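Local structure of LbaCas13a H328A (C2c2) (Lachnospiraceae bacterium NK4A179, 5WLH) at residues E523-T535 and K543-D555. The protein is a CRISPR-Cas13a RNA-guided ribonuclease that binds its pre-crRNA and probably cleaves RNA once guided to a matching target. Sequence-based numbering, arbitrary orientation.
Sequences ENSDFLLLKPKGT and KLASNNILNFLKD
Thr535 O is gripped by two donors that reach it from opposite faces of its carbonyl plane: Asn548 ND2 at 2.8 Å and the backbone N of Ala545 at 2.9 Å. The same ND2 gives its second proton to Lys533 O, also 2.8 Å away. Both acceptors lie practically in the Asn548 amide plane, although ND2 itself stands well above the plane of the Lys533 carbonyl. With CG anti to the backbone N (chi1 -175°), the amide reaches into the type I turn Pro532-Thr535, while OD1 accepts the N-H of Leu550 in an Asx turn. Asparagine suits this buried position because one short amide supplies all three bonds; a leucine in its place, lacking the amide, would probably leave Lys533 O and the Leu550 N-H without these partners and the turn less firmly tied to 543-555. Thr535 closes that turn with its backbone N and reinforces it with OG1, whose short branch lets both donate to Pro532 O from one face.

Beside the amide, the backbones form a single bridge: Lys531 N donates to Asn547 O nearly straight (169°), and Ile549 N returns a bond to Lys531 O. Next to the bridge the packing is apolar. Branched Leu530 can lay both methyls against Phe552, CD2 to CE2 at 3.8 Å, and its CD1 also meets Ile549 CD1, whose side chain continues onto helix 588-602. The Asn524 amide brings its CG to 3.3 Å from Phe552 CZ, while its ND2 donates to Asp521 OD1 and one water joins its OD1 to Ser546 OG. Lys533 stretches away to a salt bridge with Asp590. The whole is a compact irregular loop between helices 486-517 and 559-564, pinned across by an isolated beta bridge and by the Asn548 side chain with its Asx turn.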
loop_
_atom_site.group_PDB
_atom_site.type_symbol
_atom_site.label_atom_id
_atom_site.label_comp_id
_atom_site.label_asym_id
_atom_site.label_seq_id
_atom_site.Cartn_x
_atom_site.Cartn_y
_atom_site.Cartn_z
ATOM N N GLU A 523 -18.132 -26.286 -4.906
ATOM C CA GLU A 523 -19.108 -25.725 -5.839
ATOM C C GLU A 523 -19.962 -24.624 -5.224
ATOM O O GLU A 523 -20.646 -23.904 -5.962
ATOM C CB GLU A 523 -20.035 -26.820 -6.391
ATOM C CG GLU A 523 -19.325 -28.076 -6.887
ATOM C CD GLU A 523 -19.426 -29.243 -5.907
ATOM O OE1 GLU A 523 -18.639 -29.291 -4.930
ATOM O OE2 GLU A 523 -20.295 -30.117 -6.120
ATOM N N ASN A 524 -19.959 -24.497 -3.898
ATOM C CA ASN A 524 -20.714 -23.473 -3.177
ATOM C C ASN A 524 -19.793 -22.822 -2.153
ATOM O O ASN A 524 -20.015 -22.902 -0.945
ATOM C CB ASN A 524 -21.929 -24.066 -2.478
ATOM C CG ASN A 524 -22.887 -24.725 -3.443
ATOM O OD1 ASN A 524 -23.750 -24.065 -4.016
ATOM N ND2 ASN A 524 -22.723 -26.031 -3.645
ATOM N N SER A 525 -18.722 -22.200 -2.642
ATOM C CA SER A 525 -17.654 -21.755 -1.752
ATOM C C SER A 525 -17.820 -20.316 -1.285
ATOM O O SER A 525 -17.014 -19.850 -0.476
ATOM C CB SER A 525 -16.293 -21.911 -2.445
ATOM O OG SER A 525 -16.351 -21.428 -3.775
ATOM N N ASP A 526 -18.827 -19.599 -1.767
ATOM C CA ASP A 526 -19.039 -18.209 -1.378
ATOM C C ASP A 526 -20.239 -18.173 -0.438
ATOM O O ASP A 526 -21.389 -18.244 -0.879
ATOM C CB ASP A 526 -19.225 -17.321 -2.605
ATOM C CG ASP A 526 -19.222 -15.828 -2.259
ATOM O OD1 ASP A 526 -19.277 -15.484 -1.059
ATOM O OD2 ASP A 526 -19.167 -15.012 -3.198
ATOM N N PHE A 527 -19.954 -18.049 0.864
ATOM C CA PHE A 527 -21.004 -17.942 1.873
ATOM C C PHE A 527 -22.054 -16.900 1.512
ATOM O O PHE A 527 -23.261 -17.133 1.679
ATOM C CB PHE A 527 -20.372 -17.591 3.222
ATOM C CG PHE A 527 -21.372 -17.274 4.288
ATOM C CD1 PHE A 527 -22.289 -18.231 4.690
ATOM C CD2 PHE A 527 -21.398 -16.030 4.890
ATOM C CE1 PHE A 527 -23.208 -17.957 5.667
ATOM C CE2 PHE A 527 -22.325 -15.745 5.880
ATOM C CZ PHE A 527 -23.237 -16.713 6.266
ATOM N N LEU A 528 -21.616 -15.732 1.034
ATOM C CA LEU A 528 -22.547 -14.641 0.772
ATOM C C LEU A 528 -23.516 -14.939 -0.362
ATOM O O LEU A 528 -24.539 -14.267 -0.475
ATOM C CB LEU A 528 -21.789 -13.363 0.438
ATOM C CG LEU A 528 -20.961 -12.833 1.599
ATOM C CD1 LEU A 528 -20.346 -11.454 1.228
ATOM C CD2 LEU A 528 -21.806 -12.742 2.859
ATOM N N LEU A 529 -23.220 -15.907 -1.204
ATOM C CA LEU A 529 -24.111 -16.213 -2.310
ATOM C C LEU A 529 -25.063 -17.360 -2.002
ATOM O O LEU A 529 -25.871 -17.721 -2.867
ATOM C CB LEU A 529 -23.297 -16.513 -3.571
ATOM C CG LEU A 529 -22.515 -15.280 -4.049
ATOM C CD1 LEU A 529 -21.887 -15.547 -5.388
ATOM C CD2 LEU A 529 -23.424 -14.018 -4.080
ATOM N N LEU A 530 -25.010 -17.922 -0.795
ATOM C CA LEU A 530 -26.002 -18.926 -0.421
ATOM C C LEU A 530 -27.384 -18.292 -0.390
ATOM O O LEU A 530 -27.538 -17.101 -0.111
ATOM C CB LEU A 530 -25.673 -19.558 0.933
ATOM C CG LEU A 530 -24.349 -20.336 1.044
ATOM C CD1 LEU A 530 -24.258 -21.058 2.381
ATOM C CD2 LEU A 530 -24.138 -21.307 -0.121
ATOM N N LYS A 531 -28.393 -19.095 -0.703
ATOM C CA LYS A 531 -29.747 -18.612 -0.901
ATOM C C LYS A 531 -30.628 -18.941 0.297
ATOM O O LYS A 531 -30.350 -19.885 1.043
ATOM C CB LYS A 531 -30.334 -19.222 -2.183
ATOM C CG LYS A 531 -29.631 -18.747 -3.452
ATOM C CD LYS A 531 -29.985 -17.300 -3.777
ATOM C CE LYS A 531 -29.022 -16.695 -4.797
ATOM N NZ LYS A 531 -27.788 -16.105 -4.169
ATOM N N PRO A 532 -31.702 -18.175 0.518
ATOM C CA PRO A 532 -32.512 -18.363 1.727
ATOM C C PRO A 532 -33.193 -19.728 1.757
ATOM O O PRO A 532 -33.307 -20.422 0.744
ATOM C CB PRO A 532 -33.548 -17.234 1.644
ATOM C CG PRO A 532 -32.988 -16.256 0.677
ATOM C CD PRO A 532 -32.197 -17.056 -0.302
ATOM N N LYS A 533 -33.673 -20.084 2.953
ATOM C CA LYS A 533 -34.097 -21.453 3.241
ATOM C C LYS A 533 -35.239 -21.936 2.350
ATOM O O LYS A 533 -35.403 -23.148 2.190
ATOM C CB LYS A 533 -34.512 -21.570 4.702
ATOM C CG LYS A 533 -35.790 -20.807 5.047
ATOM C CD LYS A 533 -36.044 -20.849 6.539
ATOM C CE LYS A 533 -37.408 -20.269 6.897
ATOM N NZ LYS A 533 -37.612 -20.271 8.377
ATOM N N GLY A 534 -36.035 -21.036 1.787
ATOM C CA GLY A 534 -37.144 -21.437 0.946
ATOM C C GLY A 534 -36.820 -21.561 -0.528
ATOM O O GLY A 534 -37.739 -21.714 -1.340
ATOM N N THR A 535 -35.544 -21.500 -0.908
ATOM C CA THR A 535 -35.173 -21.464 -2.319
ATOM C C THR A 535 -35.162 -22.873 -2.894
ATOM O O THR A 535 -34.379 -23.729 -2.457
ATOM C CB THR A 535 -33.808 -20.807 -2.514
ATOM O OG1 THR A 535 -33.784 -19.545 -1.846
ATOM C CG2 THR A 535 -33.538 -20.587 -4.006
ATOM N N LYS A 543 -37.306 -30.042 -5.040
ATOM C CA LYS A 543 -36.055 -30.070 -4.294
ATOM C C LYS A 543 -35.605 -28.656 -3.940
ATOM O O LYS A 543 -35.875 -27.695 -4.669
ATOM C CB LYS A 543 -34.950 -30.767 -5.097
ATOM C CG LYS A 543 -35.375 -32.076 -5.765
ATOM C CD LYS A 543 -34.236 -33.096 -5.773
ATOM C CE LYS A 543 -34.543 -34.285 -6.675
ATOM N NZ LYS A 543 -34.501 -33.926 -8.123
ATOM N N LEU A 544 -34.913 -28.533 -2.813
ATOM C CA LEU A 544 -34.234 -27.276 -2.528
ATOM C C LEU A 544 -33.131 -27.045 -3.552
ATOM O O LEU A 544 -32.554 -27.988 -4.096
ATOM C CB LEU A 544 -33.647 -27.266 -1.115
ATOM C CG LEU A 544 -34.417 -27.853 0.062
ATOM C CD1 LEU A 544 -33.492 -28.035 1.250
ATOM C CD2 LEU A 544 -35.589 -26.961 0.435
ATOM N N ALA A 545 -32.860 -25.774 -3.835
ATOM C CA ALA A 545 -31.775 -25.452 -4.751
ATOM C C ALA A 545 -30.448 -25.908 -4.154
ATOM O O ALA A 545 -30.299 -26.023 -2.933
ATOM C CB ALA A 545 -31.747 -23.949 -5.041
ATOM N N SER A 546 -29.483 -26.206 -5.031
ATOM C CA SER A 546 -28.207 -26.722 -4.548
ATOM C C SER A 546 -27.504 -25.710 -3.652
ATOM O O SER A 546 -26.737 -26.099 -2.763
ATOM C CB SER A 546 -27.299 -27.115 -5.719
ATOM O OG SER A 546 -27.134 -26.048 -6.637
ATOM N N ASN A 547 -27.779 -24.417 -3.845
ATOM C CA ASN A 547 -27.163 -23.363 -3.047
ATOM C C ASN A 547 -28.067 -22.878 -1.915
ATOM O O ASN A 547 -27.825 -21.813 -1.338
ATOM C CB ASN A 547 -26.735 -22.193 -3.941
ATOM C CG ASN A 547 -27.857 -21.653 -4.810
ATOM O OD1 ASN A 547 -29.013 -22.070 -4.708
ATOM N ND2 ASN A 547 -27.511 -20.709 -5.682
ATOM N N ASN A 548 -29.104 -23.643 -1.583
ATOM C CA ASN A 548 -29.962 -23.304 -0.456
ATOM C C ASN A 548 -29.165 -23.428 0.837
ATOM O O ASN A 548 -28.451 -24.415 1.042
ATOM C CB ASN A 548 -31.191 -24.229 -0.452
ATOM C CG ASN A 548 -32.209 -23.870 0.614
ATOM O OD1 ASN A 548 -31.874 -23.748 1.794
ATOM N ND2 ASN A 548 -33.472 -23.717 0.204
ATOM N N ILE A 549 -29.276 -22.414 1.700
ATOM C CA ILE A 549 -28.448 -22.354 2.906
ATOM C C ILE A 549 -28.647 -23.588 3.775
ATOM O O ILE A 549 -27.708 -24.040 4.440
ATOM C CB ILE A 549 -28.722 -21.049 3.688
ATOM C CG1 ILE A 549 -27.724 -20.899 4.845
ATOM C CG2 ILE A 549 -30.151 -20.991 4.216
ATOM C CD1 ILE A 549 -27.109 -19.531 4.930
ATOM N N LEU A 550 -29.847 -24.184 3.749
ATOM C CA LEU A 550 -30.098 -25.377 4.560
ATOM C C LEU A 550 -29.121 -26.504 4.251
ATOM O O LEU A 550 -28.794 -27.296 5.140
ATOM C CB LEU A 550 -31.534 -25.868 4.353
ATOM C CG LEU A 550 -32.608 -24.883 4.805
ATOM C CD1 LEU A 550 -33.976 -25.304 4.254
ATOM C CD2 LEU A 550 -32.626 -24.775 6.326
ATOM N N ASN A 551 -28.643 -26.595 3.010
ATOM C CA ASN A 551 -27.746 -27.676 2.623
ATOM C C ASN A 551 -26.371 -27.573 3.259
ATOM O O ASN A 551 -25.584 -28.517 3.136
ATOM C CB ASN A 551 -27.569 -27.706 1.108
ATOM C CG ASN A 551 -28.854 -28.024 0.379
ATOM O OD1 ASN A 551 -29.645 -28.832 0.845
ATOM N ND2 ASN A 551 -29.068 -27.384 -0.766
ATOM N N PHE A 552 -26.055 -26.458 3.912
ATOM C CA PHE A 552 -24.699 -26.209 4.369
ATOM C C PHE A 552 -24.600 -25.969 5.864
ATOM O O PHE A 552 -23.477 -25.882 6.385
ATOM C CB PHE A 552 -24.104 -25.021 3.587
ATOM C CG PHE A 552 -24.150 -25.224 2.099
ATOM C CD1 PHE A 552 -23.196 -26.005 1.471
ATOM C CD2 PHE A 552 -25.177 -24.698 1.341
ATOM C CE1 PHE A 552 -23.245 -26.219 0.108
ATOM C CE2 PHE A 552 -25.239 -24.920 -0.025
ATOM C CZ PHE A 552 -24.272 -25.680 -0.642
ATOM N N LEU A 553 -25.729 -25.896 6.570
ATOM C CA LEU A 553 -25.708 -25.627 8.000
ATOM C C LEU A 553 -24.943 -26.715 8.736
ATOM O O LEU A 553 -25.124 -27.905 8.464
ATOM C CB LEU A 553 -27.134 -25.526 8.541
ATOM C CG LEU A 553 -27.913 -24.300 8.069
ATOM C CD1 LEU A 553 -29.346 -24.371 8.539
ATOM C CD2 LEU A 553 -27.238 -23.031 8.583
ATOM N N LYS A 554 -24.071 -26.292 9.658
ATOM C CA LYS A 554 -23.296 -27.218 10.478
ATOM C C LYS A 554 -24.126 -27.794 11.613
ATOM O O LYS A 554 -23.901 -28.939 12.020
ATOM C CB LYS A 554 -22.067 -26.518 11.069
ATOM C CG LYS A 554 -20.845 -26.452 10.162
ATOM C CD LYS A 554 -19.750 -25.573 10.784
ATOM C CE LYS A 554 -18.365 -25.955 10.288
ATOM N NZ LYS A 554 -17.273 -25.144 10.917
ATOM N N ASP A 555 -25.075 -27.018 12.136
ATOM C CA ASP A 555 -25.876 -27.414 13.288
ATOM C C ASP A 555 -27.001 -26.411 13.488
ATOM O O ASP A 555 -26.853 -25.445 14.248
ATOM C CB ASP A 555 -25.012 -27.511 14.551
ATOM C CG ASP A 555 -25.749 -28.160 15.723
ATOM O OD1 ASP A 555 -26.997 -28.217 15.711
ATOM O OD2 ASP A 555 -25.067 -28.611 16.667
HETATM O O HOH W 1 -25.000 -24.774 -6.278
HETATM O O HOH W 2 -25.017 -19.553 -5.066
#